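Local structure of putative trimethylamine methyltransferase (Rhizobium meliloti, 4YYC) at residues K206-A214 against A238-A246; N267-S278 against P312-I322. The protein probably transfers methyl groups, as a member of the trimethylamine methyltransferase (MttB) family. All coordinates share one frame; numbering follows the deposited sequence. Where two conformers were deposited one is given.

Contact 1. Residues K206-A214 against A238-A246; sequences KPFMGSVTA and AVTLNLINA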
loop_
_atom_site.group_PDB
_atom_site.type_symbol
_atom_site.label_atom_id
_atom_site.label_comp_id
_atom_site.label_asym_id
_atom_site.label_seq_id
_atom_site.Cartn_x
_atom_site.Cartn_y
_atom_site.Cartn_z
ATOM N N LYS A 206 2.528 -10.795 26.262
ATOM C CA LYS A 206 3.328 -10.505 25.083
ATOM C C LYS A 206 4.504 -9.621 25.472
ATOM O O LYS A 206 4.464 -8.941 26.472
ATOM C CB LYS A 206 2.472 -9.857 23.992
ATOM C CG LYS A 206 1.441 -10.786 23.385
ATOM C CD LYS A 206 0.505 -10.160 22.362
ATOM C CE LYS A 206 -0.507 -11.175 21.858
ATOM N NZ LYS A 206 -1.377 -10.562 20.819
ATOM N N PRO A 207 5.570 -9.603 24.665
ATOM C CA PRO A 207 6.746 -8.810 25.047
ATOM C C PRO A 207 6.435 -7.309 25.083
ATOM O O PRO A 207 5.687 -6.826 24.265
ATOM C CB PRO A 207 7.768 -9.108 23.984
ATOM C CG PRO A 207 7.146 -9.996 23.033
ATOM C CD PRO A 207 5.777 -10.390 23.445
ATOM N N PHE A 208 7.011 -6.614 26.047
ATOM C CA PHE A 208 6.658 -5.222 26.308
ATOM C C PHE A 208 7.883 -4.327 26.318
ATOM O O PHE A 208 9.034 -4.809 26.328
ATOM C CB PHE A 208 5.826 -5.129 27.588
ATOM C CG PHE A 208 6.577 -5.505 28.842
ATOM C CD1 PHE A 208 7.374 -4.579 29.483
ATOM C CD2 PHE A 208 6.510 -6.799 29.372
ATOM C CE1 PHE A 208 8.052 -4.903 30.655
ATOM C CE2 PHE A 208 7.208 -7.135 30.514
ATOM C CZ PHE A 208 7.989 -6.182 31.164
HETATM N N MSE A 209 7.623 -3.034 26.357
HETATM C CA MSE A 209 8.649 -1.994 26.291
HETATM C C MSE A 209 8.761 -1.303 27.619
HETATM O O MSE A 209 7.818 -1.264 28.415
HETATM C CB MSE A 209 8.267 -0.958 25.216
HETATM C CG MSE A 209 8.192 -1.552 23.820
HETATM SE SE MSE A 209 7.550 -0.220 22.538
HETATM C CE MSE A 209 9.210 0.763 22.332
ATOM N N GLY A 210 9.913 -0.699 27.862
ATOM C CA GLY A 210 10.197 -0.058 29.124
ATOM C C GLY A 210 10.016 1.425 29.151
ATOM O O GLY A 210 9.751 2.074 28.143
ATOM N N SER A 211 10.127 1.993 30.358
ATOM C CA SER A 211 9.965 3.440 30.515
ATOM C C SER A 211 11.283 4.122 30.158
ATOM O O SER A 211 12.368 3.614 30.530
ATOM C CB SER A 211 9.606 3.797 31.948
ATOM O OG SER A 211 9.528 5.214 32.117
ATOM N N VAL A 212 11.182 5.270 29.491
ATOM C CA VAL A 212 12.356 6.043 29.085
ATOM C C VAL A 212 12.299 7.481 29.508
ATOM O O VAL A 212 13.160 8.267 29.153
ATOM C CB VAL A 212 12.662 5.905 27.574
ATOM C CG1 VAL A 212 13.035 4.476 27.240
ATOM C CG2 VAL A 212 11.509 6.382 26.748
ATOM N N THR A 213 11.310 7.829 30.337
ATOM C CA THR A 213 11.050 9.222 30.620
ATOM C C THR A 213 11.975 9.832 31.662
ATOM O O THR A 213 12.044 11.050 31.772
ATOM C CB THR A 213 9.604 9.478 30.969
ATOM O OG1 THR A 213 9.239 8.701 32.101
ATOM C CG2 THR A 213 8.749 9.134 29.776
ATOM N N ALA A 214 12.629 9.005 32.441
ATOM C CA ALA A 214 13.766 9.436 33.338
ATOM C C ALA A 214 14.629 8.226 33.621
ATOM O O ALA A 214 14.162 7.076 33.610
ATOM C CB ALA A 214 13.241 10.010 34.625
ATOM N N ALA A 238 17.276 -9.968 26.507
ATOM C CA ALA A 238 16.448 -8.794 26.314
ATOM C C ALA A 238 14.979 -9.165 26.595
ATOM O O ALA A 238 14.421 -10.090 25.975
ATOM C CB ALA A 238 16.582 -8.258 24.878
ATOM N N VAL A 239 14.377 -8.459 27.535
ATOM C CA VAL A 239 12.943 -8.594 27.814
ATOM C C VAL A 239 12.191 -7.304 27.528
ATOM O O VAL A 239 10.971 -7.282 27.612
ATOM C CB VAL A 239 12.641 -9.058 29.252
ATOM C CG1 VAL A 239 13.260 -10.430 29.529
ATOM C CG2 VAL A 239 13.108 -8.061 30.289
ATOM N N THR A 240 12.916 -6.247 27.179
ATOM C CA THR A 240 12.333 -4.960 26.795
ATOM C C THR A 240 13.050 -4.415 25.561
ATOM O O THR A 240 14.274 -4.612 25.385
ATOM C CB THR A 240 12.424 -3.908 27.918
ATOM O OG1 THR A 240 13.781 -3.831 28.364
ATOM C CG2 THR A 240 11.557 -4.273 29.052
ATOM N N LEU A 241 12.268 -3.755 24.708
ATOM C CA LEU A 241 12.776 -2.772 23.745
ATOM C C LEU A 241 12.393 -1.402 24.260
ATOM O O LEU A 241 11.297 -1.223 24.796
ATOM C CB LEU A 241 12.171 -2.971 22.334
ATOM C CG LEU A 241 13.053 -3.811 21.418
ATOM C CD1 LEU A 241 13.277 -5.221 21.951
ATOM C CD2 LEU A 241 12.441 -3.922 20.024
ATOM N N ASN A 242 13.277 -0.423 24.073
ATOM C CA ASN A 242 13.156 0.869 24.728
ATOM C C ASN A 242 13.430 1.967 23.756
ATOM O O ASN A 242 14.440 1.929 23.071
ATOM C CB ASN A 242 14.072 0.896 25.942
ATOM C CG ASN A 242 13.771 -0.242 26.877
ATOM O OD1 ASN A 242 12.727 -0.211 27.513
ATOM N ND2 ASN A 242 14.588 -1.290 26.872
ATOM N N LEU A 243 12.518 2.917 23.620
ATOM C CA LEU A 243 12.625 3.927 22.588
ATOM C C LEU A 243 13.595 5.024 22.974
ATOM O O LEU A 243 13.346 5.761 23.910
ATOM C CB LEU A 243 11.248 4.500 22.282
ATOM C CG LEU A 243 11.167 5.501 21.146
ATOM C CD1 LEU A 243 11.596 4.915 19.834
ATOM C CD2 LEU A 243 9.695 5.927 21.046
ATOM N N ILE A 244 14.683 5.145 22.220
ATOM C CA ILE A 244 15.740 6.132 22.473
ATOM C C ILE A 244 15.746 7.099 21.281
ATOM O O ILE A 244 16.381 6.823 20.242
ATOM C CB ILE A 244 17.127 5.464 22.679
ATOM C CG1 ILE A 244 17.060 4.393 23.794
ATOM C CG2 ILE A 244 18.191 6.549 22.928
ATOM C CD1 ILE A 244 16.705 4.926 25.174
ATOM N N ASN A 245 14.989 8.182 21.370
ATOM C CA ASN A 245 14.963 9.134 20.294
ATOM C C ASN A 245 16.193 10.033 20.261
ATOM O O ASN A 245 16.759 10.361 21.309
ATOM C CB ASN A 245 13.730 10.007 20.368
ATOM C CG ASN A 245 12.449 9.243 20.078
ATOM O OD1 ASN A 245 11.618 9.066 20.973
ATOM N ND2 ASN A 245 12.260 8.816 18.837
ATOM N N ALA A 246 16.620 10.404 19.062
ATOM C CA ALA A 246 17.463 11.559 18.860
ATOM C C ALA A 246 16.562 12.769 18.808
ATOM O O ALA A 246 15.418 12.696 18.307
ATOM C CB ALA A 246 18.255 11.478 17.575
HETATM O O HOH W 1 8.676 -8.860 27.745
HETATM O O HOH W 2 10.215 2.805 25.383
#
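Met209, a selenomethionine, lies across the backbone of Leu241 and Leu243: its CB is 3.1 Å from Leu241 O, and its chain bends about the CG-SE bond (chi3 78°), which puts CE 4.3 Å from Leu243 CB. A flexible, unbranched chain suits this place, following the strand. Phe208 goes to the other face of the sheet with Thr240, where its CE1 meets Thr240 CG2 at 3.9 Å, the two side chains crossing obliquely. After Met209, Gly210 N makes two weak bonds, to Leu241 O at 3.4 Å and to Asn242 OD1 at 2.9 Å; a side chain on Gly210 would run into that OD1. At its other end Asn242 ND2 gives a nearly straight bond (175°) to Thr240 OG1, which also bonds Gln268 OE1, and another to Ala269 O on the next strand. Farther along, Val212 straddles Leu243 O and touches Ile244 CD1 through CG1. Waters join Phe208 N to Val239 O and Gly210 O to Leu243 N. Strand 208-209 thus meets strand 240-245 beside helices 215-229 and 254-265, consistent with the TIM-barrel-like fold of MttB methyltransferases. With direct bonds so weak, this loosely paired strand probably depends on water, one amide and apolar packing.

Contact 2. Residues N267-S278 against P312-I322; sequences NQACVVSPFILS and PVLFGTFAASI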
loop_
_atom_site.group_PDB
_atom_site.type_symbol
_atom_site.label_atom_id
_atom_site.label_comp_id
_atom_site.label_asym_id
_atom_site.label_seq_id
_atom_site.Cartn_x
_atom_site.Cartn_y
_atom_site.Cartn_z
ATOM N N ASN A 267 21.538 -5.320 29.365
ATOM C CA ASN A 267 21.301 -6.254 28.246
ATOM C C ASN A 267 19.929 -6.037 27.639
ATOM O O ASN A 267 19.382 -6.979 27.043
ATOM C CB ASN A 267 21.416 -7.738 28.709
ATOM C CG ASN A 267 21.822 -8.714 27.603
ATOM O OD1 ASN A 267 21.112 -8.930 26.597
ATOM N ND2 ASN A 267 22.933 -9.343 27.819
ATOM N N GLN A 268 19.345 -4.837 27.821
ATOM C CA GLN A 268 18.041 -4.547 27.249
ATOM C C GLN A 268 18.216 -3.705 25.986
ATOM O O GLN A 268 19.257 -3.084 25.792
ATOM C CB GLN A 268 17.159 -3.847 28.252
ATOM C CG GLN A 268 17.019 -4.616 29.548
ATOM C CD GLN A 268 16.546 -6.013 29.311
ATOM O OE1 GLN A 268 15.450 -6.206 28.746
ATOM N NE2 GLN A 268 17.359 -7.020 29.691
ATOM N N ALA A 269 17.240 -3.744 25.098
ATOM C CA ALA A 269 17.451 -3.204 23.767
ATOM C C ALA A 269 17.058 -1.735 23.675
ATOM O O ALA A 269 16.023 -1.313 24.202
ATOM C CB ALA A 269 16.680 -4.011 22.722
ATOM N N CYS A 270 17.853 -0.997 22.923
ATOM C CA CYS A 270 17.614 0.399 22.631
ATOM C C CYS A 270 17.200 0.543 21.160
ATOM O O CYS A 270 17.923 0.027 20.271
ATOM C CB CYS A 270 18.883 1.207 22.852
ATOM S SG CYS A 270 19.274 1.403 24.605
ATOM N N VAL A 271 16.063 1.201 20.911
ATOM C CA VAL A 271 15.608 1.472 19.550
ATOM C C VAL A 271 16.025 2.895 19.239
ATOM O O VAL A 271 15.322 3.846 19.604
ATOM C CB VAL A 271 14.065 1.293 19.398
ATOM C CG1 VAL A 271 13.670 1.427 17.919
ATOM C CG2 VAL A 271 13.593 -0.010 20.027
ATOM N N VAL A 272 17.180 3.065 18.592
ATOM C CA VAL A 272 17.755 4.406 18.381
ATOM C C VAL A 272 17.089 5.063 17.186
ATOM O O VAL A 272 17.289 4.643 16.037
ATOM C CB VAL A 272 19.307 4.338 18.198
ATOM C CG1 VAL A 272 19.849 5.732 17.871
ATOM C CG2 VAL A 272 19.936 3.813 19.451
ATOM N N SER A 273 16.329 6.117 17.434
ATOM C CA SER A 273 15.360 6.585 16.461
ATOM C C SER A 273 15.422 8.097 16.253
ATOM O O SER A 273 14.891 8.880 17.050
ATOM C CB SER A 273 13.918 6.204 16.912
ATOM O OG SER A 273 13.793 4.786 17.040
ATOM N N PRO A 274 16.043 8.539 15.157
ATOM C CA PRO A 274 15.819 9.888 14.679
ATOM C C PRO A 274 14.322 10.192 14.646
ATOM O O PRO A 274 13.520 9.307 14.318
ATOM C CB PRO A 274 16.430 9.840 13.272
ATOM C CG PRO A 274 17.550 8.859 13.423
ATOM C CD PRO A 274 17.020 7.800 14.325
ATOM N N PHE A 275 13.953 11.410 14.990
ATOM C CA PHE A 275 12.563 11.843 14.959
ATOM C C PHE A 275 12.472 13.015 14.000
ATOM O O PHE A 275 12.831 14.147 14.356
ATOM C CB PHE A 275 12.108 12.245 16.355
ATOM C CG PHE A 275 10.641 12.560 16.435
ATOM C CD1 PHE A 275 9.722 11.536 16.625
ATOM C CD2 PHE A 275 10.189 13.847 16.255
ATOM C CE1 PHE A 275 8.358 11.799 16.660
ATOM C CE2 PHE A 275 8.815 14.137 16.302
ATOM C CZ PHE A 275 7.916 13.110 16.503
ATOM N N ILE A 276 12.024 12.729 12.788
ATOM C CA ILE A 276 12.200 13.643 11.691
ATOM C C ILE A 276 10.925 13.947 10.927
ATOM O O ILE A 276 10.162 13.042 10.586
ATOM C CB ILE A 276 13.266 13.116 10.758
ATOM C CG1 ILE A 276 14.634 13.371 11.428
ATOM C CG2 ILE A 276 13.255 13.729 9.374
ATOM C CD1 ILE A 276 15.698 12.590 10.742
ATOM N N LEU A 277 10.689 15.246 10.738
ATOM C CA LEU A 277 9.811 15.742 9.706
ATOM C C LEU A 277 10.722 16.377 8.656
ATOM O O LEU A 277 11.387 17.397 8.929
ATOM C CB LEU A 277 8.857 16.778 10.271
ATOM C CG LEU A 277 7.942 16.248 11.390
ATOM C CD1 LEU A 277 7.076 17.402 11.865
ATOM C CD2 LEU A 277 7.096 15.096 10.865
ATOM N N SER A 278 10.751 15.812 7.461
ATOM C CA SER A 278 11.666 16.287 6.424
ATOM C C SER A 278 11.302 17.707 6.044
ATOM O O SER A 278 10.121 18.020 5.874
ATOM C CB SER A 278 11.633 15.392 5.199
ATOM O OG SER A 278 12.252 14.158 5.461
ATOM N N PRO A 312 21.913 -5.067 22.938
ATOM C CA PRO A 312 21.102 -5.079 21.716
ATOM C C PRO A 312 20.616 -3.682 21.310
ATOM O O PRO A 312 20.211 -2.845 22.147
ATOM C CB PRO A 312 19.929 -6.016 22.035
ATOM C CG PRO A 312 19.922 -6.145 23.490
ATOM C CD PRO A 312 21.261 -5.793 24.034
ATOM N N VAL A 313 20.705 -3.387 20.012
ATOM C CA VAL A 313 20.382 -2.046 19.559
ATOM C C VAL A 313 19.782 -2.098 18.140
ATOM O O VAL A 313 20.250 -2.853 17.287
ATOM C CB VAL A 313 21.610 -1.087 19.626
ATOM C CG1 VAL A 313 22.780 -1.551 18.809
ATOM C CG2 VAL A 313 21.227 0.350 19.221
ATOM N N LEU A 314 18.746 -1.295 17.908
ATOM C CA LEU A 314 18.090 -1.221 16.619
ATOM C C LEU A 314 18.362 0.113 15.925
ATOM O O LEU A 314 18.471 1.156 16.589
ATOM C CB LEU A 314 16.558 -1.376 16.747
ATOM C CG LEU A 314 16.033 -2.737 17.170
ATOM C CD1 LEU A 314 16.220 -2.993 18.644
ATOM C CD2 LEU A 314 14.586 -2.878 16.732
ATOM N N PHE A 315 18.413 0.070 14.592
ATOM C CA PHE A 315 18.381 1.237 13.732
ATOM C C PHE A 315 16.895 1.608 13.580
ATOM O O PHE A 315 16.136 0.889 12.904
ATOM C CB PHE A 315 19.002 0.808 12.380
ATOM C CG PHE A 315 19.185 1.883 11.332
ATOM C CD1 PHE A 315 18.179 2.732 10.960
ATOM C CD2 PHE A 315 20.369 1.966 10.638
ATOM C CE1 PHE A 315 18.364 3.655 9.969
ATOM C CE2 PHE A 315 20.561 2.854 9.604
ATOM C CZ PHE A 315 19.560 3.720 9.277
ATOM N N GLY A 316 16.504 2.720 14.187
ATOM C CA GLY A 316 15.121 3.217 14.115
ATOM C C GLY A 316 15.036 4.405 13.211
ATOM O O GLY A 316 16.048 5.020 12.875
ATOM N N THR A 317 13.843 4.713 12.749
ATOM C CA THR A 317 13.593 5.922 12.006
ATOM C C THR A 317 12.091 6.253 12.265
ATOM O O THR A 317 11.246 5.422 11.978
ATOM C CB THR A 317 13.850 5.692 10.496
ATOM O OG1 THR A 317 15.267 5.608 10.236
ATOM C CG2 THR A 317 13.308 6.801 9.648
ATOM N N PHE A 318 11.799 7.481 12.690
ATOM C CA PHE A 318 10.470 8.048 12.527
ATOM C C PHE A 318 10.653 9.141 11.490
ATOM O O PHE A 318 11.426 10.093 11.738
ATOM C CB PHE A 318 9.911 8.628 13.807
ATOM C CG PHE A 318 8.612 9.303 13.600
ATOM C CD1 PHE A 318 7.448 8.594 13.663
ATOM C CD2 PHE A 318 8.564 10.660 13.268
ATOM C CE1 PHE A 318 6.228 9.219 13.418
ATOM C CE2 PHE A 318 7.342 11.286 13.046
ATOM C CZ PHE A 318 6.188 10.552 13.113
ATOM N N ALA A 319 9.977 9.005 10.364
ATOM C CA ALA A 319 10.138 9.959 9.289
ATOM C C ALA A 319 8.833 10.273 8.596
ATOM O O ALA A 319 8.103 9.389 8.147
ATOM C CB ALA A 319 11.228 9.495 8.327
ATOM N N ALA A 320 8.487 11.531 8.642
ATOM C CA ALA A 320 7.314 12.036 7.967
ATOM C C ALA A 320 7.694 13.299 7.220
ATOM O O ALA A 320 8.888 13.701 7.216
ATOM C CB ALA A 320 6.227 12.269 8.995
ATOM N N SER A 321 6.745 13.896 6.522
ATOM C CA SER A 321 6.998 15.138 5.794
ATOM C C SER A 321 6.295 16.297 6.477
ATOM O O SER A 321 5.659 16.124 7.537
ATOM C CB SER A 321 6.593 14.985 4.313
ATOM O OG SER A 321 5.384 14.270 4.195
ATOM N N ILE A 322 6.426 17.475 5.889
ATOM C CA ILE A 322 5.661 18.646 6.342
ATOM C C ILE A 322 4.883 19.217 5.179
ATOM O O ILE A 322 5.241 19.007 4.030
ATOM C CB ILE A 322 6.515 19.769 6.958
ATOM C CG1 ILE A 322 7.595 20.239 5.995
ATOM C CG2 ILE A 322 7.128 19.304 8.260
ATOM C CD1 ILE A 322 8.363 21.413 6.536
HETATM O O HOH W 3 21.058 -1.494 24.466
HETATM O O HOH W 4 10.617 11.892 5.664
HETATM O O HOH W 5 8.487 17.608 3.420
#
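Strands 269-277 and 313-322 run parallel, at 23° in their first halves and 20° in their second, as neighbours in a beta-alpha-beta unit whose crossover is helix 286-307. Eight backbone hydrogen bonds join them from Cys270 N to Ser278 N. Both strands are interrupted near the middle, where Pro274 has no N-H to give but its O accepts from Phe318 N at 3.0 Å. Gly316 suits the same place: a CB on it would strike Ser273 OG, which is turned back to Val271 O at 3.1 Å. On one face Val272 CG2 meets Val313 CG2 at 3.7 Å, beta-branched residues that fit a buried strand. On the face of Val271 and Leu314, the rings of Phe275 and Phe318 lie side by side, their planes 9° apart and slid so that they barely overlap. In each, CG is anti to the backbone N, so both rings extend the same way and Phe275 CE1 sits over Phe318 CD2, 3.6 Å away. Leu277 CD2 reaches the edge of the Phe318 ring. An alanine in place of Phe318 is likely to leave one face of the Phe275 ring without its partner and open a gap beside Leu277. Beyond the rings, Leu277 CD2 presses on Ala320 CB at 3.5 Å, closer than usual for two methyl carbons.

Contacts 1 and 2 belong to one sheet and share a seam: strand 240-245 of contact 1 pairs with strand 269-277 of contact 2, with Asn242 O taking the N-H of Val271 and Gln268 OE1 that of Val239. Both are largely buried, yet contact 2 comes nearer the surface at its far end, where Ile322 packs on Leu446 of the second subunit. Contact 2 is a parallel pair bonded along most of its length, burying more than twice the area of contact 1, whose short strand 208-209 is loosely attached and bridged by water. Each comes about 4 Å from a bound unidentified ligand, probably from the crystallisation liquor, through the side chains of Leu243 in contact 1 and Phe318 in contact 2.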